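Local coordinates for protein galactokinase (PDB 6TER) that binds galactose and ADP and probably transfers a phosphate from ATP to galactose, as expected of a galactokinase of the GHMP kinase family, at residues His47-Ala52 with Gly246-Arg251; Gly39-Ile44 with Arg363-Gly368; Ala52-Pro57 with Glu308-Phe313. All coordinates share one frame; numbering follows the deposited sequence.

Contact 1: His47-Ala52 with Gly246-Arg251. With GLA (alpha-D-galactopyranose), chain B.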
loop_
_atom_site.group_PDB
_atom_site.type_symbol
_atom_site.label_atom_id
_atom_site.label_comp_id
_atom_site.label_asym_id
_atom_site.label_seq_id
_atom_site.Cartn_x
_atom_site.Cartn_y
_atom_site.Cartn_z
ATOM N N HIS A 47 9.982 -1.579 3.056
ATOM C CA HIS A 47 11.180 -1.000 2.373
ATOM C C HIS A 47 11.999 -2.103 1.697
ATOM O O HIS A 47 13.254 -1.921 1.461
ATOM C CB HIS A 47 11.945 -0.061 3.326
ATOM C CG HIS A 47 11.206 1.227 3.505
ATOM N ND1 HIS A 47 11.302 2.261 2.566
ATOM C CD2 HIS A 47 10.259 1.618 4.406
ATOM C CE1 HIS A 47 10.506 3.258 2.942
ATOM N NE2 HIS A 47 9.859 2.895 4.058
ATOM N N THR A 48 11.301 -3.183 1.328
ATOM C CA THR A 48 11.810 -4.378 0.592
ATOM C C THR A 48 11.397 -4.364 -0.905
ATOM O O THR A 48 12.169 -4.916 -1.752
ATOM C CB THR A 48 11.406 -5.692 1.311
ATOM O OG1 THR A 48 9.980 -5.801 1.353
ATOM C CG2 THR A 48 11.905 -5.835 2.748
ATOM N N ASP A 49 10.228 -3.839 -1.261
ATOM C CA ASP A 49 9.614 -3.982 -2.623
ATOM C C ASP A 49 10.547 -3.416 -3.717
ATOM O O ASP A 49 10.797 -4.180 -4.713
ATOM C CB ASP A 49 8.177 -3.444 -2.627
ATOM C CG ASP A 49 8.021 -1.933 -2.533
ATOM O OD1 ASP A 49 8.953 -1.196 -2.043
ATOM O OD2 ASP A 49 7.013 -1.508 -2.999
ATOM N N TYR A 50 11.149 -2.225 -3.517
ATOM C CA TYR A 50 12.079 -1.584 -4.486
ATOM C C TYR A 50 13.513 -2.159 -4.363
ATOM O O TYR A 50 14.402 -1.826 -5.224
ATOM C CB TYR A 50 12.030 -0.050 -4.379
ATOM C CG TYR A 50 12.302 0.523 -2.999
ATOM C CD1 TYR A 50 13.576 0.548 -2.455
ATOM C CD2 TYR A 50 11.262 0.992 -2.188
ATOM C CE1 TYR A 50 13.823 1.051 -1.181
ATOM C CE2 TYR A 50 11.491 1.478 -0.907
ATOM C CZ TYR A 50 12.776 1.503 -0.393
ATOM O OH TYR A 50 12.987 2.011 0.855
ATOM N N ASN A 51 13.763 -3.050 -3.401
ATOM C CA ASN A 51 15.046 -3.805 -3.273
ATOM C C ASN A 51 14.930 -5.260 -3.802
ATOM O O ASN A 51 15.863 -6.057 -3.548
ATOM C CB ASN A 51 15.524 -3.786 -1.814
ATOM C CG ASN A 51 16.060 -2.429 -1.398
ATOM O OD1 ASN A 51 16.839 -1.879 -2.129
ATOM N ND2 ASN A 51 15.580 -1.838 -0.306
ATOM N N ALA A 52 13.894 -5.583 -4.575
ATOM C CA ALA A 52 13.528 -6.912 -5.133
ATOM C C ALA A 52 13.327 -7.928 -4.018
ATOM O O ALA A 52 13.746 -9.115 -4.255
ATOM C CB ALA A 52 14.555 -7.393 -6.136
ATOM N N GLY A 246 10.564 13.794 -0.100
ATOM C CA GLY A 246 11.954 13.427 -0.427
ATOM C C GLY A 246 12.559 12.327 0.463
ATOM O O GLY A 246 13.586 11.764 0.038
ATOM N N GLN A 247 12.010 12.069 1.659
ATOM C CA GLN A 247 12.582 11.061 2.602
ATOM C C GLN A 247 12.555 9.672 1.946
ATOM O O GLN A 247 13.622 9.023 1.858
ATOM C CB GLN A 247 11.844 11.064 3.942
ATOM C CG GLN A 247 11.795 12.430 4.612
ATOM C CD GLN A 247 12.821 12.604 5.701
ATOM O OE1 GLN A 247 13.177 11.661 6.398
ATOM N NE2 GLN A 247 13.272 13.831 5.882
ATOM N N TYR A 248 11.381 9.233 1.490
ATOM C CA TYR A 248 11.197 7.916 0.832
ATOM C C TYR A 248 12.274 7.743 -0.265
ATOM O O TYR A 248 13.008 6.682 -0.265
ATOM C CB TYR A 248 9.739 7.818 0.359
ATOM C CG TYR A 248 9.440 6.535 -0.356
ATOM C CD1 TYR A 248 9.027 5.412 0.342
ATOM C CD2 TYR A 248 9.627 6.400 -1.711
ATOM C CE1 TYR A 248 8.798 4.219 -0.294
ATOM C CE2 TYR A 248 9.396 5.207 -2.374
ATOM C CZ TYR A 248 9.005 4.104 -1.662
ATOM O OH TYR A 248 8.725 2.963 -2.350
ATOM N N ALA A 249 12.421 8.749 -1.158
ATOM C CA ALA A 249 13.364 8.758 -2.313
ATOM C C ALA A 249 14.823 8.648 -1.861
ATOM O O ALA A 249 15.560 7.870 -2.473
ATOM C CB ALA A 249 13.203 9.976 -3.183
ATOM N N GLN A 250 15.205 9.405 -0.827
ATOM C CA GLN A 250 16.577 9.337 -0.251
ATOM C C GLN A 250 16.905 7.868 0.066
ATOM O O GLN A 250 17.972 7.386 -0.388
ATOM C CB GLN A 250 16.737 10.153 1.032
ATOM C CG GLN A 250 18.134 9.947 1.608
ATOM C CD GLN A 250 19.139 10.373 0.572
ATOM O OE1 GLN A 250 19.804 9.563 -0.090
ATOM N NE2 GLN A 250 19.200 11.674 0.374
ATOM N N ARG A 251 16.020 7.198 0.809
ATOM C CA ARG A 251 16.121 5.738 1.183
ATOM C C ARG A 251 16.442 4.895 -0.066
ATOM O O ARG A 251 17.480 4.110 -0.050
ATOM C CB ARG A 251 14.825 5.215 1.840
ATOM C CG ARG A 251 14.538 5.815 3.215
ATOM C CD ARG A 251 15.704 5.613 4.195
ATOM N NE ARG A 251 15.522 6.317 5.455
ATOM C CZ ARG A 251 15.676 7.616 5.631
ATOM N NH1 ARG A 251 16.054 8.393 4.629
ATOM N NH2 ARG A 251 15.460 8.121 6.821
HETATM C C1 GLA B . 5.209 2.998 0.273
HETATM C C2 GLA B . 5.449 2.613 -1.173
HETATM C C3 GLA B . 5.494 1.089 -1.295
HETATM C C4 GLA B . 6.613 0.486 -0.368
HETATM C C5 GLA B . 6.497 1.002 1.038
HETATM C C6 GLA B . 7.695 0.527 1.918
HETATM O O1 GLA B . 3.885 2.593 0.709
HETATM O O2 GLA B . 4.516 3.227 -2.121
HETATM O O3 GLA B . 5.798 0.716 -2.649
HETATM O O4 GLA B . 7.957 0.804 -0.797
HETATM O O5 GLA B . 6.289 2.430 1.072
HETATM O O6 GLA B . 7.524 -0.889 2.253
#
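Tyr-50 and Tyr-248 meet beside the bound alpha-D-galactose. Tyr-248 OH lies 3.2 Å from Tyr-50 CD2. The two rings are steeply inclined, with planes at 80°, and their side chains run in opposite senses. His-47 completes an aromatic cluster, with its CE1 3.7 Å from Tyr-248 CD1. Tyr-248 has CG anti to the backbone N (chi1 179°), which carries the ring off the helix to the sugar. Galactose O4 lies in the plane of this ring, 2.8 Å from Tyr-248 OH. Galactose C6 sits over the centre of one face of the His-47 ring. His-47 N gives galactose O6 an almost straight hydrogen bond of 2.7 Å. Asp-49 faces two sugar hydroxyls: OD1 is 2.6 Å from O4, and OD2 is 2.6 Å from O3.

Further out, Tyr-50 OH pairs with His-47 ND1 and also bonds Tyr-340 OH; Arg-251 CB lies 3.8 Å from Tyr-50 OH. Asn-51 ND2 donates to His-47 O at 2.9 Å inside the loop. Leu-190 N, on helix 190-197, also donates to Asp-49 OD2. Residues 47-52 lie in the loop between strands 33-42 and 54-70. Thr-48 rests on helix 294-318, while Tyr-248 projects from the first turn of helix 247-262.

Contact 2: Gly39-Ile44 with Arg363-Gly368. With GLA (alpha-D-galactopyranose), chain B.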
loop_
_atom_site.group_PDB
_atom_site.type_symbol
_atom_site.label_atom_id
_atom_site.label_comp_id
_atom_site.label_asym_id
_atom_site.label_seq_id
_atom_site.Cartn_x
_atom_site.Cartn_y
_atom_site.Cartn_z
ATOM N N GLY A 39 -7.614 -0.164 -0.357
ATOM C CA GLY A 39 -6.344 0.191 0.308
ATOM C C GLY A 39 -5.726 -1.116 0.819
ATOM O O GLY A 39 -6.395 -2.187 0.695
ATOM N N ARG A 40 -4.588 -1.043 1.487
ATOM C CA ARG A 40 -3.856 -2.248 1.963
ATOM C C ARG A 40 -3.146 -1.980 3.297
ATOM O O ARG A 40 -2.774 -0.807 3.617
ATOM C CB ARG A 40 -2.804 -2.651 0.912
ATOM C CG ARG A 40 -1.687 -1.629 0.728
ATOM C CD ARG A 40 -0.356 -1.933 1.385
ATOM N NE ARG A 40 0.573 -0.798 1.309
ATOM C CZ ARG A 40 0.637 0.222 2.171
ATOM N NH1 ARG A 40 1.517 1.176 1.975
ATOM N NH2 ARG A 40 -0.173 0.326 3.217
ATOM N N VAL A 41 -2.895 -3.074 4.017
ATOM C CA VAL A 41 -1.915 -3.130 5.118
ATOM C C VAL A 41 -0.778 -4.036 4.659
ATOM O O VAL A 41 -1.058 -5.113 4.177
ATOM C CB VAL A 41 -2.556 -3.647 6.408
ATOM C CG1 VAL A 41 -1.515 -4.028 7.434
ATOM C CG2 VAL A 41 -3.444 -2.590 6.990
ATOM N N ASN A 42 0.450 -3.609 4.872
ATOM C CA ASN A 42 1.587 -4.516 4.678
ATOM C C ASN A 42 1.946 -5.171 6.014
ATOM O O ASN A 42 2.503 -4.484 6.903
ATOM C CB ASN A 42 2.810 -3.826 4.112
ATOM C CG ASN A 42 3.786 -4.858 3.597
ATOM O OD1 ASN A 42 3.388 -5.962 3.261
ATOM N ND2 ASN A 42 5.051 -4.504 3.529
ATOM N N LEU A 43 1.675 -6.459 6.143
ATOM C CA LEU A 43 1.906 -7.154 7.437
ATOM C C LEU A 43 3.378 -7.079 7.829
ATOM O O LEU A 43 3.647 -6.828 8.972
ATOM C CB LEU A 43 1.463 -8.608 7.359
ATOM C CG LEU A 43 -0.020 -8.856 7.103
ATOM C CD1 LEU A 43 -0.275 -10.339 6.969
ATOM C CD2 LEU A 43 -0.913 -8.255 8.192
ATOM N N ILE A 44 4.301 -7.344 6.915
ATOM C CA ILE A 44 5.737 -7.299 7.244
ATOM C C ILE A 44 6.445 -7.317 5.885
ATOM O O ILE A 44 5.799 -7.703 4.901
ATOM C CB ILE A 44 6.040 -8.507 8.170
ATOM C CG1 ILE A 44 7.391 -8.350 8.870
ATOM C CG2 ILE A 44 5.887 -9.844 7.436
ATOM C CD1 ILE A 44 7.682 -9.438 9.874
ATOM N N ARG A 363 3.646 -2.707 14.899
ATOM C CA ARG A 363 4.612 -2.112 13.956
ATOM C C ARG A 363 3.941 -1.022 13.108
ATOM O O ARG A 363 2.785 -1.185 12.702
ATOM C CB ARG A 363 5.261 -3.173 13.049
ATOM C CG ARG A 363 4.311 -4.034 12.207
ATOM C CD ARG A 363 5.010 -5.024 11.284
ATOM N NE ARG A 363 5.988 -4.330 10.452
ATOM C CZ ARG A 363 5.727 -3.787 9.256
ATOM N NH1 ARG A 363 4.562 -3.955 8.637
ATOM N NH2 ARG A 363 6.652 -3.089 8.665
ATOM N N MET A 364 4.702 0.002 12.740
ATOM C CA MET A 364 4.290 0.925 11.637
ATOM C C MET A 364 4.041 0.051 10.384
ATOM O O MET A 364 4.754 -0.975 10.203
ATOM C CB MET A 364 5.336 2.021 11.360
ATOM C CG MET A 364 6.690 1.459 10.960
ATOM S SD MET A 364 7.651 2.581 9.929
ATOM C CE MET A 364 6.765 2.289 8.395
ATOM N N THR A 365 3.029 0.357 9.568
ATOM C CA THR A 365 2.902 -0.248 8.216
ATOM C C THR A 365 3.099 0.832 7.129
ATOM O O THR A 365 2.950 2.030 7.436
ATOM C CB THR A 365 1.606 -1.049 8.103
ATOM O OG1 THR A 365 1.707 -1.762 6.865
ATOM C CG2 THR A 365 0.375 -0.169 8.162
ATOM N N GLY A 366 3.579 0.398 5.953
ATOM C CA GLY A 366 3.863 1.169 4.735
ATOM C C GLY A 366 5.093 2.031 4.855
ATOM O O GLY A 366 6.033 1.589 5.452
ATOM N N GLY A 367 5.079 3.230 4.266
ATOM C CA GLY A 367 6.311 3.986 4.011
ATOM C C GLY A 367 6.991 4.487 5.278
ATOM O O GLY A 367 8.244 4.514 5.312
ATOM N N GLY A 368 6.204 4.946 6.249
ATOM C CA GLY A 368 6.653 5.604 7.494
ATOM C C GLY A 368 6.398 7.103 7.465
ATOM O O GLY A 368 5.457 7.583 6.705
HETATM C C1 GLA B . 5.209 2.998 0.273
HETATM C C2 GLA B . 5.449 2.613 -1.173
HETATM C C3 GLA B . 5.494 1.089 -1.295
HETATM C C4 GLA B . 6.613 0.486 -0.368
HETATM C C5 GLA B . 6.497 1.002 1.038
HETATM C C6 GLA B . 7.695 0.527 1.918
HETATM O O1 GLA B . 3.885 2.593 0.709
HETATM O O2 GLA B . 4.516 3.227 -2.121
HETATM O O3 GLA B . 5.798 0.716 -2.649
HETATM O O4 GLA B . 7.957 0.804 -0.797
HETATM O O5 GLA B . 6.289 2.430 1.072
HETATM O O6 GLA B . 7.524 -0.889 2.253
HETATM O O HOH W 1 2.703 4.315 2.724
#
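Asn-42, the last residue of strand 33-42, and Leu-43 just after it face Arg-363 and Thr-365. Thr-365 opens the Thr-Gly-Gly-Gly run 365-368, part of the glycine-rich third motif of GHMP kinases.

The hydrogen bonds across the contact use backbone carbonyls. Thr-365 OG1 donates to Asn-42 O at 2.8 Å, tilted 29° from the carbonyl plane. With OG1 anti to the backbone N (chi1 -170°), the hydroxyl is turned to the strand. Arg-363 NH1 makes a weak bond to Leu-43 O at 3.0 Å. Arg-363 NH1 also lies 2.7 Å from Asn-42 O, which sits at the edge of the guanidinium, in its plane.

Both arginines find their acidic partners outside the two segments. Glu-46 forms a salt bridge with Arg-363 NH2 and accepts from Asn-42 ND2. A methionine in place of Arg-363 would probably leave Glu-46 without its charged mate and Leu-43 O without this donor. Arg-40 NE pairs with Asp-191.

Apolar contact is slighter. Ile-44 CA lies over the rim of one guanidinium face of Arg-363.

Glycine matters at Gly-366, where a CB would stand 2.8 Å from Arg-40 NH1. Arg-40 NH1 bonds weakly to galactose O1 at 3.0 Å. A water joins the two sides: it accepts from Gly-367 N at 3.0 Å and, weakly, from Arg-40 NH1 at 3.4 Å. This water donates to galactose O1 at 2.9 Å.

Contact 3: Ala52-Pro57 with Glu308-Phe313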
loop_
_atom_site.group_PDB
_atom_site.type_symbol
_atom_site.label_atom_id
_atom_site.label_comp_id
_atom_site.label_asym_id
_atom_site.label_seq_id
_atom_site.Cartn_x
_atom_site.Cartn_y
_atom_site.Cartn_z
ATOM N N ALA A 52 13.894 -5.583 -4.575
ATOM C CA ALA A 52 13.528 -6.912 -5.133
ATOM C C ALA A 52 13.327 -7.928 -4.018
ATOM O O ALA A 52 13.746 -9.115 -4.255
ATOM C CB ALA A 52 14.555 -7.393 -6.136
ATOM N N GLY A 53 12.684 -7.556 -2.888
ATOM C CA GLY A 53 12.575 -8.464 -1.741
ATOM C C GLY A 53 11.205 -9.088 -1.655
ATOM O O GLY A 53 10.486 -9.161 -2.678
ATOM N N LEU A 54 10.853 -9.511 -0.442
ATOM C CA LEU A 54 9.576 -10.164 -0.099
ATOM C C LEU A 54 8.739 -9.168 0.700
ATOM O O LEU A 54 9.319 -8.411 1.501
ATOM C CB LEU A 54 9.844 -11.415 0.742
ATOM C CG LEU A 54 10.578 -12.538 0.023
ATOM C CD1 LEU A 54 10.746 -13.726 0.962
ATOM C CD2 LEU A 54 9.913 -12.955 -1.294
ATOM N N CYS A 55 7.427 -9.199 0.455
ATOM C CA CYS A 55 6.371 -8.362 1.080
ATOM C C CYS A 55 5.264 -9.316 1.455
ATOM O O CYS A 55 5.204 -10.382 0.798
ATOM C CB CYS A 55 5.803 -7.293 0.128
ATOM S SG CYS A 55 7.167 -6.373 -0.613
ATOM N N LEU A 56 4.396 -8.916 2.372
ATOM C CA LEU A 56 3.191 -9.732 2.732
ATOM C C LEU A 56 1.983 -8.835 3.027
ATOM O O LEU A 56 1.511 -8.697 4.171
ATOM C CB LEU A 56 3.537 -10.613 3.937
ATOM C CG LEU A 56 2.498 -11.674 4.313
ATOM C CD1 LEU A 56 2.331 -12.703 3.201
ATOM C CD2 LEU A 56 2.832 -12.362 5.647
ATOM N N PRO A 57 1.433 -8.147 2.008
ATOM C CA PRO A 57 0.207 -7.386 2.236
ATOM C C PRO A 57 -1.106 -8.171 2.264
ATOM O O PRO A 57 -1.205 -9.263 1.718
ATOM C CB PRO A 57 0.148 -6.428 1.030
ATOM C CG PRO A 57 0.951 -7.126 -0.077
ATOM C CD PRO A 57 2.033 -7.906 0.670
ATOM N N GLU A 308 14.241 -11.816 5.521
ATOM C CA GLU A 308 14.265 -13.078 6.294
ATOM C C GLU A 308 13.064 -13.098 7.236
ATOM O O GLU A 308 12.398 -14.133 7.298
ATOM C CB GLU A 308 15.569 -13.217 7.095
ATOM C CG GLU A 308 15.922 -14.659 7.392
ATOM C CD GLU A 308 16.457 -15.405 6.182
ATOM O OE1 GLU A 308 17.602 -15.118 5.761
ATOM O OE2 GLU A 308 15.718 -16.229 5.648
ATOM N N ARG A 309 12.741 -11.961 7.853
ATOM C CA ARG A 309 11.559 -11.872 8.743
ATOM C C ARG A 309 10.297 -12.196 7.949
ATOM O O ARG A 309 9.426 -12.814 8.535
ATOM C CB ARG A 309 11.527 -10.521 9.413
ATOM C CG ARG A 309 12.653 -10.324 10.414
ATOM C CD ARG A 309 12.250 -9.174 11.284
ATOM N NE ARG A 309 12.549 -7.923 10.592
ATOM C CZ ARG A 309 13.712 -7.278 10.684
ATOM N NH1 ARG A 309 14.722 -7.744 11.415
ATOM N NH2 ARG A 309 13.852 -6.151 10.028
ATOM N N VAL A 310 10.205 -11.853 6.653
ATOM C CA VAL A 310 8.997 -12.266 5.871
ATOM C C VAL A 310 8.897 -13.802 5.811
ATOM O O VAL A 310 7.796 -14.323 6.098
ATOM C CB VAL A 310 8.969 -11.659 4.451
ATOM C CG1 VAL A 310 7.809 -12.282 3.709
ATOM C CG2 VAL A 310 8.958 -10.130 4.468
ATOM N N ARG A 311 9.969 -14.510 5.383
ATOM C CA ARG A 311 10.023 -16.000 5.374
ATOM C C ARG A 311 9.708 -16.514 6.786
ATOM O O ARG A 311 9.046 -17.538 6.890
ATOM C CB ARG A 311 11.384 -16.540 4.918
ATOM C CG ARG A 311 11.821 -16.139 3.515
ATOM C CD ARG A 311 13.062 -16.834 2.965
ATOM N NE ARG A 311 13.487 -16.317 1.657
ATOM C CZ ARG A 311 14.537 -15.501 1.460
ATOM N NH1 ARG A 311 15.291 -15.098 2.482
ATOM N NH2 ARG A 311 14.840 -15.088 0.236
ATOM N N SER A 312 10.181 -15.855 7.844
ATOM C CA SER A 312 10.001 -16.348 9.247
ATOM C C SER A 312 8.565 -16.127 9.683
ATOM O O SER A 312 7.975 -17.046 10.316
ATOM C CB SER A 312 10.946 -15.726 10.233
ATOM O OG SER A 312 12.245 -16.130 9.921
ATOM N N PHE A 313 7.963 -15.023 9.237
ATOM C CA PHE A 313 6.560 -14.726 9.574
ATOM C C PHE A 313 5.644 -15.734 8.899
ATOM O O PHE A 313 4.601 -16.110 9.511
ATOM C CB PHE A 313 6.135 -13.315 9.144
ATOM C CG PHE A 313 4.770 -12.982 9.666
ATOM C CD1 PHE A 313 4.604 -12.283 10.860
ATOM C CD2 PHE A 313 3.636 -13.340 8.936
ATOM C CE1 PHE A 313 3.323 -11.963 11.308
ATOM C CE2 PHE A 313 2.361 -13.011 9.394
ATOM C CZ PHE A 313 2.204 -12.330 10.575
#
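Leu-54 and Val-310 form the tight part of this contact. They are also where the two backbones come nearest, with CA atoms 6.4 Å apart. Leu-54 CB touches Val-310 CG1 at 3.7 Å. The other valine methyl, CG2, lies 3.4 Å from Leu-54 O, so the two branches divide their work: one meets the side chain and one meets the backbone. Val-310 CG1 is anti to its own N (chi1 173°), which spreads both methyls over the strand. Two residues on, Leu-56 CD2 reaches Phe-313 CD2 at 3.5 Å. This methyl comes obliquely to the ring, and the two side chains cross at about a right angle. Phe-313 also meets the ring of Phe-329 on helix 322-340, and Leu-56 packs on strand 202-207. Leu-54, Leu-56, Val-310 and Phe-313 are all buried.

The Arg-311 side is looser and partly open to solvent. Its extended chain passes Leu-54 CD1 at about a right angle, with CG 3.7 Å from that methyl. Leu-54 CD1 also lies over one face of the guanidinium. The charged end belongs to other partners: a salt bridge to Asp-272, on helix 267-275, and a weak one from NH1 to Glu-308 OE2 at 3.4 Å. No hydrogen bond crosses between the segments.

Cys-55 points away from the helix, and its side chain packs on Thr-48 and Asp-49 of the galactose-binding loop. Leu-54 and Leu-56 point toward the helix. This alternation is what a strand has when a helix covers one face of its sheet, here helix 294-318 laid against strand 54-70.

Overall arrangement
Contacts 1 and 2 both touch the galactose, and their centres are about 14 Å apart. His-47 NE2 joins them through a probable hydrogen bond to Gly-367 O, at 2.6 Å. Contact 3 does not touch the galactose; Cys-55, packed on Asp-49, brings it next to the site. Its centre is about 15 Å from that of contact 1 and about 12 Å from that of contact 2. It shares Ala-52 with contact 1, and Thr-48 OG1 reaches Leu-54 O at 2.7 Å. Strands 33-42 and 54-70 are neighbours in one sheet, so Leu-43 N meets Leu-56 O at 3.0 Å between contacts 2 and 3. Residues 47-52 lie in the loop between these strands.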